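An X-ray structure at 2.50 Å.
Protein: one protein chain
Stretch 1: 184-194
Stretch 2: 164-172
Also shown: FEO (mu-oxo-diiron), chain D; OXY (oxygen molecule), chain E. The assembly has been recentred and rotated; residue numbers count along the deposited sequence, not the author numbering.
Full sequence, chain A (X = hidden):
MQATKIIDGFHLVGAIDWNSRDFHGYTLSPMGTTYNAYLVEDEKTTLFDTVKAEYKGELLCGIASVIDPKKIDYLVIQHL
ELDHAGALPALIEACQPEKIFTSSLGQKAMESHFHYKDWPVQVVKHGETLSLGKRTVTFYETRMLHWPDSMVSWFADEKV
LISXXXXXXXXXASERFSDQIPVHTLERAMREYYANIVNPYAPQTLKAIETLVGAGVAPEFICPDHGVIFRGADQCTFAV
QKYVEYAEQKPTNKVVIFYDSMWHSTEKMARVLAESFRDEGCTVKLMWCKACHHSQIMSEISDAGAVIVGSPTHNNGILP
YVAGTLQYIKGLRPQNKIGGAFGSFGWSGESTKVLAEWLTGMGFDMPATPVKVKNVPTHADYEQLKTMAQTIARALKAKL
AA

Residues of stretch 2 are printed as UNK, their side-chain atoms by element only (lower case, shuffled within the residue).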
# COMPACT_ATOMS: atom_id res chain seq x y z
N HIS A 184 28.92 -6.74 -8.49
CA HIS A 184 27.82 -6.97 -7.55
C HIS A 184 26.86 -5.79 -7.57
O HIS A 184 25.64 -5.93 -7.51
CB HIS A 184 28.35 -7.23 -6.14
CG HIS A 184 29.24 -6.14 -5.62
ND1 HIS A 184 30.61 -6.16 -5.78
CD2 HIS A 184 28.95 -5.00 -4.95
CE1 HIS A 184 31.12 -5.08 -5.23
NE2 HIS A 184 30.14 -4.35 -4.71
N THR A 185 27.43 -4.59 -7.66
CA THR A 185 26.54 -3.44 -7.75
C THR A 185 25.74 -3.51 -9.05
O THR A 185 24.52 -3.40 -9.08
CB THR A 185 27.30 -2.11 -7.68
OG1 THR A 185 28.05 -2.05 -6.46
CG2 THR A 185 26.33 -0.94 -7.67
N LEU A 186 26.49 -3.69 -10.13
CA LEU A 186 25.88 -3.73 -11.45
C LEU A 186 24.83 -4.82 -11.54
O LEU A 186 23.76 -4.60 -12.11
CB LEU A 186 26.96 -3.95 -12.52
CG LEU A 186 26.44 -4.20 -13.94
CD1 LEU A 186 25.53 -3.05 -14.35
CD2 LEU A 186 27.59 -4.39 -14.90
N GLU A 187 25.14 -5.99 -10.98
CA GLU A 187 24.24 -7.13 -11.11
C GLU A 187 22.96 -6.92 -10.30
O GLU A 187 21.87 -7.20 -10.80
CB GLU A 187 24.93 -8.42 -10.67
CG GLU A 187 24.28 -9.68 -11.25
CD GLU A 187 23.15 -10.20 -10.38
OE1 GLU A 187 23.31 -10.07 -9.14
OE2 GLU A 187 22.14 -10.68 -10.92
N ARG A 188 23.11 -6.48 -9.06
CA ARG A 188 21.94 -6.29 -8.21
C ARG A 188 20.97 -5.33 -8.87
O ARG A 188 19.76 -5.53 -8.88
CB ARG A 188 22.39 -5.79 -6.84
CG ARG A 188 21.27 -5.43 -5.89
CD ARG A 188 20.25 -6.55 -5.73
NE ARG A 188 18.97 -6.06 -5.23
CZ ARG A 188 18.29 -6.51 -4.18
NH1 ARG A 188 18.76 -7.51 -3.46
NH2 ARG A 188 17.13 -5.95 -3.86
N ALA A 189 21.50 -4.26 -9.46
CA ALA A 189 20.63 -3.27 -10.10
C ALA A 189 19.98 -3.82 -11.36
O ALA A 189 18.87 -3.46 -11.74
CB ALA A 189 21.43 -2.02 -10.41
N MET A 190 20.69 -4.73 -12.04
CA MET A 190 20.07 -5.30 -13.24
C MET A 190 18.86 -6.14 -12.88
O MET A 190 17.81 -6.07 -13.51
CB MET A 190 21.07 -6.16 -13.99
CG MET A 190 22.13 -5.33 -14.72
SD MET A 190 23.40 -6.45 -15.34
CE MET A 190 22.39 -7.42 -16.47
N ARG A 191 19.06 -6.94 -11.83
CA ARG A 191 17.98 -7.82 -11.38
C ARG A 191 16.85 -6.96 -10.83
O ARG A 191 15.68 -7.22 -11.14
CB ARG A 191 18.54 -8.80 -10.36
CG ARG A 191 17.55 -9.46 -9.41
CD ARG A 191 18.19 -10.62 -8.65
NE ARG A 191 17.77 -11.90 -9.23
CZ ARG A 191 18.59 -12.79 -9.78
NH1 ARG A 191 19.90 -12.54 -9.82
NH2 ARG A 191 18.11 -13.91 -10.28
N GLU A 192 17.20 -5.94 -10.04
CA GLU A 192 16.15 -5.11 -9.47
C GLU A 192 15.32 -4.50 -10.59
O GLU A 192 14.10 -4.39 -10.53
CB GLU A 192 16.72 -4.01 -8.58
CG GLU A 192 17.38 -4.54 -7.31
CD GLU A 192 17.76 -3.43 -6.35
OE1 GLU A 192 17.77 -2.26 -6.81
OE2 GLU A 192 18.04 -3.74 -5.17
N TYR A 193 16.04 -4.10 -11.63
CA TYR A 193 15.35 -3.57 -12.80
C TYR A 193 14.51 -4.65 -13.46
O TYR A 193 13.32 -4.47 -13.70
CB TYR A 193 16.35 -2.94 -13.78
CG TYR A 193 15.58 -2.26 -14.89
CD1 TYR A 193 15.06 -0.99 -14.70
CD2 TYR A 193 15.38 -2.89 -16.12
CE1 TYR A 193 14.36 -0.36 -15.71
CE2 TYR A 193 14.67 -2.27 -17.13
CZ TYR A 193 14.17 -1.00 -16.92
OH TYR A 193 13.46 -0.37 -17.91
N TYR A 194 15.12 -5.80 -13.77
CA TYR A 194 14.37 -6.87 -14.41
C TYR A 194 13.15 -7.26 -13.58
O TYR A 194 12.04 -7.37 -14.11
CB TYR A 194 15.22 -8.13 -14.65
CG TYR A 194 14.52 -9.14 -15.53
CD1 TYR A 194 14.66 -9.06 -16.91
CD2 TYR A 194 13.72 -10.16 -15.03
CE1 TYR A 194 14.03 -9.97 -17.75
CE2 TYR A 194 13.08 -11.07 -15.85
CZ TYR A 194 13.24 -10.97 -17.21
OH TYR A 194 12.62 -11.86 -18.05
N UNK A 164 16.95 0.21 -25.78
CA UNK A 164 15.91 0.86 -24.98
C UNK A 164 15.99 0.40 -23.53
O UNK A 164 17.09 0.41 -22.96
o UNK A 164 13.10 -0.80 -24.48
c UNK A 164 13.71 -0.54 -25.53
c UNK A 164 14.53 0.71 -25.59
n UNK A 164 13.65 -1.32 -26.60
N UNK A 165 14.90 0.07 -22.86
CA UNK A 165 14.93 -0.28 -21.46
C UNK A 165 15.64 -1.61 -21.20
O UNK A 165 16.13 -1.88 -20.11
c UNK A 165 13.50 -0.37 -20.91
c UNK A 165 12.85 0.98 -20.72
o UNK A 165 13.55 1.95 -20.37
o UNK A 165 11.61 1.08 -20.92
N UNK A 166 15.69 -2.49 -22.20
CA UNK A 166 16.29 -3.81 -22.01
C UNK A 166 17.75 -3.69 -21.62
O UNK A 166 18.52 -2.97 -22.27
c UNK A 166 16.13 -4.64 -23.30
c UNK A 166 16.62 -6.07 -23.15
c UNK A 166 14.55 -5.09 -25.25
c UNK A 166 14.68 -4.62 -23.83
N UNK A 167 18.11 -4.39 -20.55
CA UNK A 167 19.47 -4.42 -20.02
C UNK A 167 19.74 -3.17 -19.20
O UNK A 167 20.82 -2.98 -18.65
c UNK A 167 20.34 -5.82 -21.94
c UNK A 167 19.99 -8.16 -23.39
c UNK A 167 20.23 -8.22 -22.03
c UNK A 167 20.53 -4.55 -21.13
c UNK A 167 20.10 -5.77 -23.30
c UNK A 167 19.93 -6.93 -24.03
c UNK A 167 20.40 -7.06 -21.31
N UNK A 168 18.71 -2.31 -19.13
CA UNK A 168 18.82 -1.08 -18.38
C UNK A 168 18.99 -1.37 -16.90
O UNK A 168 18.60 -2.38 -16.34
N UNK A 169 19.62 -0.43 -16.20
CA UNK A 169 19.67 -0.57 -14.75
C UNK A 169 19.53 0.83 -14.17
O UNK A 169 20.02 1.79 -14.77
c UNK A 169 21.85 -1.85 -15.32
c UNK A 169 22.59 -0.80 -16.14
c UNK A 169 20.96 -1.23 -14.27
o UNK A 169 23.17 0.15 -15.62
n UNK A 169 22.57 -0.97 -17.45
N UNK A 170 18.86 0.97 -13.03
CA UNK A 170 18.78 2.30 -12.42
C UNK A 170 20.03 2.59 -11.61
O UNK A 170 20.10 2.33 -10.41
c UNK A 170 16.30 2.48 -12.49
o UNK A 170 15.26 1.87 -12.24
n UNK A 170 16.46 3.26 -13.55
c UNK A 170 17.51 2.38 -11.57
N UNK A 171 21.05 3.13 -12.26
CA UNK A 171 22.27 3.54 -11.58
C UNK A 171 22.67 4.95 -12.01
O UNK A 171 22.98 5.17 -13.19
c UNK A 171 23.24 1.17 -11.39
c UNK A 171 23.45 2.60 -11.89
c UNK A 171 24.47 0.30 -11.57
c UNK A 171 24.74 3.18 -11.34
N UNK A 172 22.67 5.88 -11.06
CA UNK A 172 23.12 7.24 -11.36
C UNK A 172 24.56 7.37 -10.88
O UNK A 172 24.80 7.19 -9.68
c UNK A 172 22.23 8.30 -10.74
FE1 FEO D . 12.63 3.60 -19.54
FE2 FEO D . 9.92 1.76 -20.29
O FEO D . 11.01 3.73 -20.17
O1 OXY E . 11.27 2.07 -17.93
O2 OXY E . 10.33 1.91 -17.21
O HOH W 1 18.26 -5.07 -16.25
O HOH W 2 17.89 -1.03 -11.12
O HOH W 3 13.36 4.89 -21.46

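Position 164 has four side-chain atoms: two carbons, the second carrying one oxygen and one nitrogen. The chain is that of an amide with a single CH2. It does not touch the helix 184-194. This is Asn164. Its OD1 accepts a hydrogen bond from the backbone N of position 165 at 2.6 Å.

Position 165 also has two side-chain carbons, but the second carries two oxygens. One oxygen lies 2.0 Å from FE1 of the mu-oxo-diiron group and the other 1.9 Å from FE2. Its CB is 3.0 Å from Tyr193 OH, a tight approach. A carboxylate bridging two irons fits. This is Asp165. Asp165 OD1 is 3.4 Å from Tyr193 OH, but the angle is poor and no hydrogen bond forms.

Position 166 has four carbons, forked at the first, with one arm two carbons long. The CA-to-CB bond points away from the helix, and the side chain makes no contact with it. The beta-branched, all-carbon pattern gives Ile166.

Position 167 has one carbon followed by a ring of six carbons. Its CA-to-CB bond points away from the helix. No oxygen is attached to the ring, so this is Phe167, not tyrosine. Its phi/psi of 79/0 suits the third place of the type II turn that starts at Asp165.

Position 168 has no side-chain atoms. Its backbone C lies over one face of the Tyr193 ring, and its backbone O is 3.3 Å from Tyr193 CD2. This is Gly168, the last residue of the turn. Its N donates to Asp165 O at 2.8 Å. A CB here would come within 2.7 Å of Asp165 O and clash.

Position 169 has three side-chain carbons, the third carrying one oxygen and one nitrogen. Its carbons pack on the helix. The longer amide is Gln169. Its CG is 3.5 Å from Met190 CG and 4.0 Å from Leu186 CD1. Gln169 NE2 donates to Phe167 O at 2.9 Å, so the amide is tied back to its own loop.

Position 170 has two side-chain carbons, the second with one oxygen and one nitrogen. The oxygen sits at the edge of the Tyr193 ring. This is Asn170. Its OD1 is 3.8 Å from CD1 of Tyr193.

Position 171 has four carbons, forked at the first, with one arm two carbons long. Its CA-to-CB bond points toward the helix, and its side chain packs on Ala189 and Leu186. This is Ile171. Its CG1 is 3.8 Å from Ala189 CB, and its CD1 is 4.5 Å from Leu186 CD1.

Position 172 has a single side-chain carbon, out of reach of the helix. This is Ala172.

No direct hydrogen bond joins the two stretches. Packing and two waters hold them. Ala189 CB packs on Gln169 CB at 4.0 Å and on Ile171 CG1 at 3.8 Å. Tyr193 has the most area covered by the other stretch. Water 1 donates to Gly168 O and Met190 O; water 2 accepts from Asn170 N and donates to Ala189 O. Near the irons, Tyr193 OH makes a weak hydrogen bond to OXY O1, at 3.3 Å.

Stretch 2 164-172: NDIFGQNIA
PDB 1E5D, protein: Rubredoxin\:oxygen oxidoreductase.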